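Local coordinates for cell division control protein 4 (PDB 3V7D) that recognises phosphorylated targets such as SIC1 for an SCF E3 ubiquitin ligase, the chain here holding its F-box and WD-repeat propeller, at residues Gly40-Gln43 against Asn44-Lys47; Lys84-Gln87 against Gln88-Leu91. The protein carries 1 engineered substitution. All coordinates share one frame; numbering follows the deposited sequence.

Contact 1 (Gly40-Gln43 against Asn44-Lys47); sequences GVSQ and NWNK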
loop_
_atom_site.group_PDB
_atom_site.type_symbol
_atom_site.label_atom_id
_atom_site.label_comp_id
_atom_site.label_asym_id
_atom_site.label_seq_id
_atom_site.Cartn_x
_atom_site.Cartn_y
_atom_site.Cartn_z
ATOM N N GLY B 40 28.768 -0.636 3.609
ATOM C CA GLY B 40 30.076 -0.163 3.192
ATOM C C GLY B 40 31.176 -0.341 4.224
ATOM O O GLY B 40 32.285 0.168 4.052
ATOM N N VAL B 41 30.884 -1.073 5.293
ATOM C CA VAL B 41 31.842 -1.225 6.385
ATOM C C VAL B 41 32.944 -2.243 6.088
ATOM O O VAL B 41 34.125 -1.970 6.315
ATOM C CB VAL B 41 31.129 -1.577 7.709
ATOM C CG1 VAL B 41 32.126 -2.092 8.745
ATOM C CG2 VAL B 41 30.371 -0.363 8.232
ATOM N N SER B 42 32.557 -3.413 5.586
ATOM C CA SER B 42 33.518 -4.455 5.221
ATOM C C SER B 42 32.831 -5.515 4.372
ATOM O O SER B 42 31.607 -5.524 4.255
ATOM C CB SER B 42 34.122 -5.111 6.467
ATOM O OG SER B 42 33.204 -6.014 7.055
ATOM N N GLN B 43 33.618 -6.409 3.780
ATOM C CA GLN B 43 33.058 -7.466 2.941
ATOM C C GLN B 43 32.126 -8.382 3.729
ATOM O O GLN B 43 31.087 -8.811 3.222
ATOM C CB GLN B 43 34.168 -8.285 2.267
ATOM C CG GLN B 43 34.852 -7.577 1.105
ATOM C CD GLN B 43 34.012 -7.568 -0.163
ATOM O OE1 GLN B 43 32.818 -7.864 -0.139
ATOM N NE2 GLN B 43 34.640 -7.231 -1.283
ATOM N N ASN B 44 32.485 -8.666 4.976
ATOM C CA ASN B 44 31.702 -9.549 5.830
ATOM C C ASN B 44 30.375 -8.927 6.261
ATOM O O ASN B 44 29.338 -9.586 6.280
ATOM C CB ASN B 44 32.528 -9.928 7.059
ATOM C CG ASN B 44 33.979 -10.206 6.715
ATOM O OD1 ASN B 44 34.743 -9.288 6.402
ATOM N ND2 ASN B 44 34.367 -11.475 6.770
ATOM N N TRP B 45 30.424 -7.650 6.634
ATOM C CA TRP B 45 29.203 -6.935 6.992
ATOM C C TRP B 45 28.304 -6.889 5.766
ATOM O O TRP B 45 27.090 -7.103 5.854
ATOM C CB TRP B 45 29.503 -5.508 7.459
ATOM C CG TRP B 45 29.900 -5.383 8.909
ATOM C CD1 TRP B 45 30.771 -6.176 9.593
ATOM C CD2 TRP B 45 29.433 -4.402 9.846
ATOM N NE1 TRP B 45 30.881 -5.747 10.897
ATOM C CE2 TRP B 45 30.067 -4.660 11.076
ATOM C CE3 TRP B 45 28.539 -3.327 9.760
ATOM C CZ2 TRP B 45 29.842 -3.882 12.213
ATOM C CZ3 TRP B 45 28.312 -2.557 10.894
ATOM C CH2 TRP B 45 28.956 -2.845 12.105
ATOM N N ASN B 46 28.917 -6.611 4.620
ATOM C CA ASN B 46 28.194 -6.538 3.357
ATOM C C ASN B 46 27.488 -7.859 3.085
ATOM O O ASN B 46 26.313 -7.884 2.710
ATOM C CB ASN B 46 29.156 -6.204 2.216
ATOM C CG ASN B 46 28.438 -5.901 0.912
ATOM O OD1 ASN B 46 28.168 -6.800 0.110
ATOM N ND2 ASN B 46 28.135 -4.627 0.689
ATOM N N LYS B 47 28.209 -8.954 3.303
ATOM C CA LYS B 47 27.670 -10.288 3.064
ATOM C C LYS B 47 26.512 -10.589 4.017
ATOM O O LYS B 47 25.464 -11.081 3.597
ATOM C CB LYS B 47 28.772 -11.339 3.211
ATOM C CG LYS B 47 28.389 -12.724 2.705
ATOM C CD LYS B 47 29.441 -13.764 3.077
ATOM C CE LYS B 47 30.736 -13.566 2.303
ATOM N NZ LYS B 47 30.612 -13.978 0.876
#
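Ser42 and Trp45 meet in a serine N-cap that starts helix 43-49 of the F-box. The evidence is a nearly straight bond: Trp45 N reaches Ser42 OG over 3.3 Å with an N-H...O angle of 172°. A chi1 of 77° lodges that hydroxyl between the serine's own N and carbonyl carbon, where it can face the first turn. The next amides are served by main-chain carbonyls, Asn46 N by Ser42 O at 2.9 Å and Lys47 N by Gln43 O at 2.9 Å. Gln43 N, at the helix start, is taken by an acidic side chain of another protein's chain, while Gly40 O and Val41 O each accept from a basic side chain of that chain; the partner is probably SKP1, as expected of an F-box. Both ends of the buried Asn46 amide are also satisfied: ND2 donates to Leu39 O, at the end of the preceding helix, and OD1 accepts from Arg50 NH1. The Trp45 indole gives its NE1 hydrogen to Asp13 OD1, and the Trp45 side chain touches Ile15 and Thr16 of helix 14-17. Over one face of the indole lies Val41, in a CH-pi contact: CG1 stands 3.9 Å from the centroid of the five-membered ring, 20° off the normal, while CG2 reaches the ring's border, 3.8 Å from Trp45 CE3.

Contact 2 (Lys84-Gln87 against Gln88-Leu91); sequences KLSQ and QDRL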
loop_
_atom_site.group_PDB
_atom_site.type_symbol
_atom_site.label_atom_id
_atom_site.label_comp_id
_atom_site.label_asym_id
_atom_site.label_seq_id
_atom_site.Cartn_x
_atom_site.Cartn_y
_atom_site.Cartn_z
ATOM N N LYS B 84 18.402 -11.418 -12.793
ATOM C CA LYS B 84 19.717 -11.900 -12.384
ATOM C C LYS B 84 20.170 -11.409 -11.006
ATOM O O LYS B 84 21.356 -11.476 -10.674
ATOM C CB LYS B 84 20.754 -11.585 -13.466
ATOM C CG LYS B 84 20.539 -12.399 -14.742
ATOM C CD LYS B 84 21.566 -12.093 -15.824
ATOM C CE LYS B 84 21.178 -10.860 -16.622
ATOM N NZ LYS B 84 21.937 -10.779 -17.900
ATOM N N LEU B 85 19.221 -10.933 -10.203
ATOM C CA LEU B 85 19.508 -10.539 -8.824
ATOM C C LEU B 85 18.884 -11.502 -7.823
ATOM O O LEU B 85 17.840 -12.104 -8.085
ATOM C CB LEU B 85 19.000 -9.125 -8.537
ATOM C CG LEU B 85 19.690 -7.948 -9.222
ATOM C CD1 LEU B 85 19.082 -6.647 -8.739
ATOM C CD2 LEU B 85 21.188 -7.971 -8.968
ATOM N N SER B 86 19.527 -11.642 -6.671
ATOM C CA SER B 86 18.969 -12.433 -5.585
ATOM C C SER B 86 17.728 -11.728 -5.047
ATOM O O SER B 86 17.534 -10.532 -5.283
ATOM C CB SER B 86 19.988 -12.574 -4.460
ATOM O OG SER B 86 20.145 -11.339 -3.773
ATOM N N GLN B 87 16.894 -12.466 -4.322
ATOM C CA GLN B 87 15.702 -11.882 -3.726
ATOM C C GLN B 87 16.064 -10.738 -2.790
ATOM O O GLN B 87 15.393 -9.712 -2.777
ATOM C CB GLN B 87 14.889 -12.927 -2.968
ATOM C CG GLN B 87 13.629 -12.350 -2.340
ATOM C CD GLN B 87 12.704 -13.416 -1.805
ATOM O OE1 GLN B 87 11.618 -13.631 -2.339
ATOM N NE2 GLN B 87 13.129 -14.095 -0.743
ATOM N N GLN B 88 17.134 -10.919 -2.020
ATOM C CA GLN B 88 17.582 -9.904 -1.071
ATOM C C GLN B 88 17.953 -8.602 -1.778
ATOM O O GLN B 88 17.527 -7.523 -1.371
ATOM C CB GLN B 88 18.776 -10.407 -0.253
ATOM C CG GLN B 88 18.481 -11.605 0.647
ATOM C CD GLN B 88 18.696 -12.947 -0.053
ATOM O OE1 GLN B 88 18.648 -13.038 -1.277
ATOM N NE2 GLN B 88 18.945 -13.990 0.733
ATOM N N ASP B 89 18.743 -8.711 -2.839
ATOM C CA ASP B 89 19.181 -7.541 -3.586
ATOM C C ASP B 89 18.007 -6.884 -4.318
ATOM O O ASP B 89 17.952 -5.659 -4.431
ATOM C CB ASP B 89 20.303 -7.907 -4.568
ATOM C CG ASP B 89 21.597 -8.309 -3.862
ATOM O OD1 ASP B 89 21.808 -7.907 -2.695
ATOM O OD2 ASP B 89 22.409 -9.029 -4.478
ATOM N N ARG B 90 17.076 -7.701 -4.807
ATOM C CA ARG B 90 15.866 -7.199 -5.443
ATOM C C ARG B 90 15.108 -6.308 -4.468
ATOM O O ARG B 90 14.711 -5.193 -4.811
ATOM C CB ARG B 90 14.957 -8.351 -5.880
ATOM C CG ARG B 90 15.383 -9.068 -7.146
ATOM C CD ARG B 90 14.535 -10.316 -7.377
ATOM N NE ARG B 90 14.981 -11.079 -8.542
ATOM C CZ ARG B 90 14.736 -12.373 -8.725
ATOM N NH1 ARG B 90 14.052 -13.054 -7.814
ATOM N NH2 ARG B 90 15.178 -12.990 -9.814
ATOM N N LEU B 91 14.915 -6.811 -3.251
ATOM C CA LEU B 91 14.165 -6.095 -2.230
ATOM C C LEU B 91 14.891 -4.827 -1.773
ATOM O O LEU B 91 14.256 -3.810 -1.490
ATOM C CB LEU B 91 13.880 -7.007 -1.034
ATOM C CG LEU B 91 12.899 -8.162 -1.262
ATOM C CD1 LEU B 91 12.755 -8.972 0.008
ATOM C CD2 LEU B 91 11.532 -7.661 -1.725
HETATM O O HOH W 1 22.517 -10.528 -6.384
#
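Arg90 lies back against Leu85 at the N-capped start of helix 87-106, its CG 3.9 Å from Leu85 CB. Leu85 O sits over one face of the guanidinium, 3.1 Å from Arg90 NE, yet the angle is too poor for a hydrogen bond. The NE hydrogen goes instead to Tyr82 O, and NH2 adds a weak bond to Pro83 O. Replacing this arginine by an alanine would probably leave Tyr82 O without this donor and uncover Leu85 CB, so that the loop ahead of the helix is less firmly tied to the first turn.

The tight part is the cap and the turn that follows. Ser86 caps the helix, its OG accepting from Asp89 N over 3.1 Å with an N-H...O angle of 166°. Arg90 N then pairs with Ser86 O at 2.9 Å and Leu91 N with Gln87 O at 3.0 Å, and the Leu91 side chain closes on the same carbonyl, CG standing 3.3 Å from Gln87 O.

The loose part is the partly exposed Leu85 flank and the outer side of the cap. There a water accepts from Ser86 N at 3.2 Å; its approach to Asp89 OD2 is too short to be trusted, so a bridge is doubtful. Ser86 OG donates only weakly to Gln88 OE1 at 3.4 Å, a position the glutamine chain reaches by bending at chi2 (89°).

Polar anchors hold the turn to its surroundings: Gln88 NE2 donates to Lys51 O, and Asp89 forms salt bridges through OD1 with Arg92 and through OD2 with Arg50, which would favour its ionised form. Leu91 is wedged between helix 71-81, where it meets Phe71 and Leu78, and helix 53-62, where it meets Trp56 and Leu60.

From the N terminus, contact 1 closes the loop between helices 32-39 and 43-49, within the F-box. The chain then passes through helices 53-62 and 71-81 before contact 2 closes the loop into helix 87-106, which runs on toward strand 113-118 and the WD-repeat propeller. The two follow in series, neither nested nor crossed. The centres of contact 1 and contact 2 are about 17 Å apart. The nearest atoms of contact 1 and contact 2 are about 7 Å apart, without touching. Arg50, just past helix 43-49, reaches residues of both contacts, tying the F-box helix to the helix that leads to the propeller.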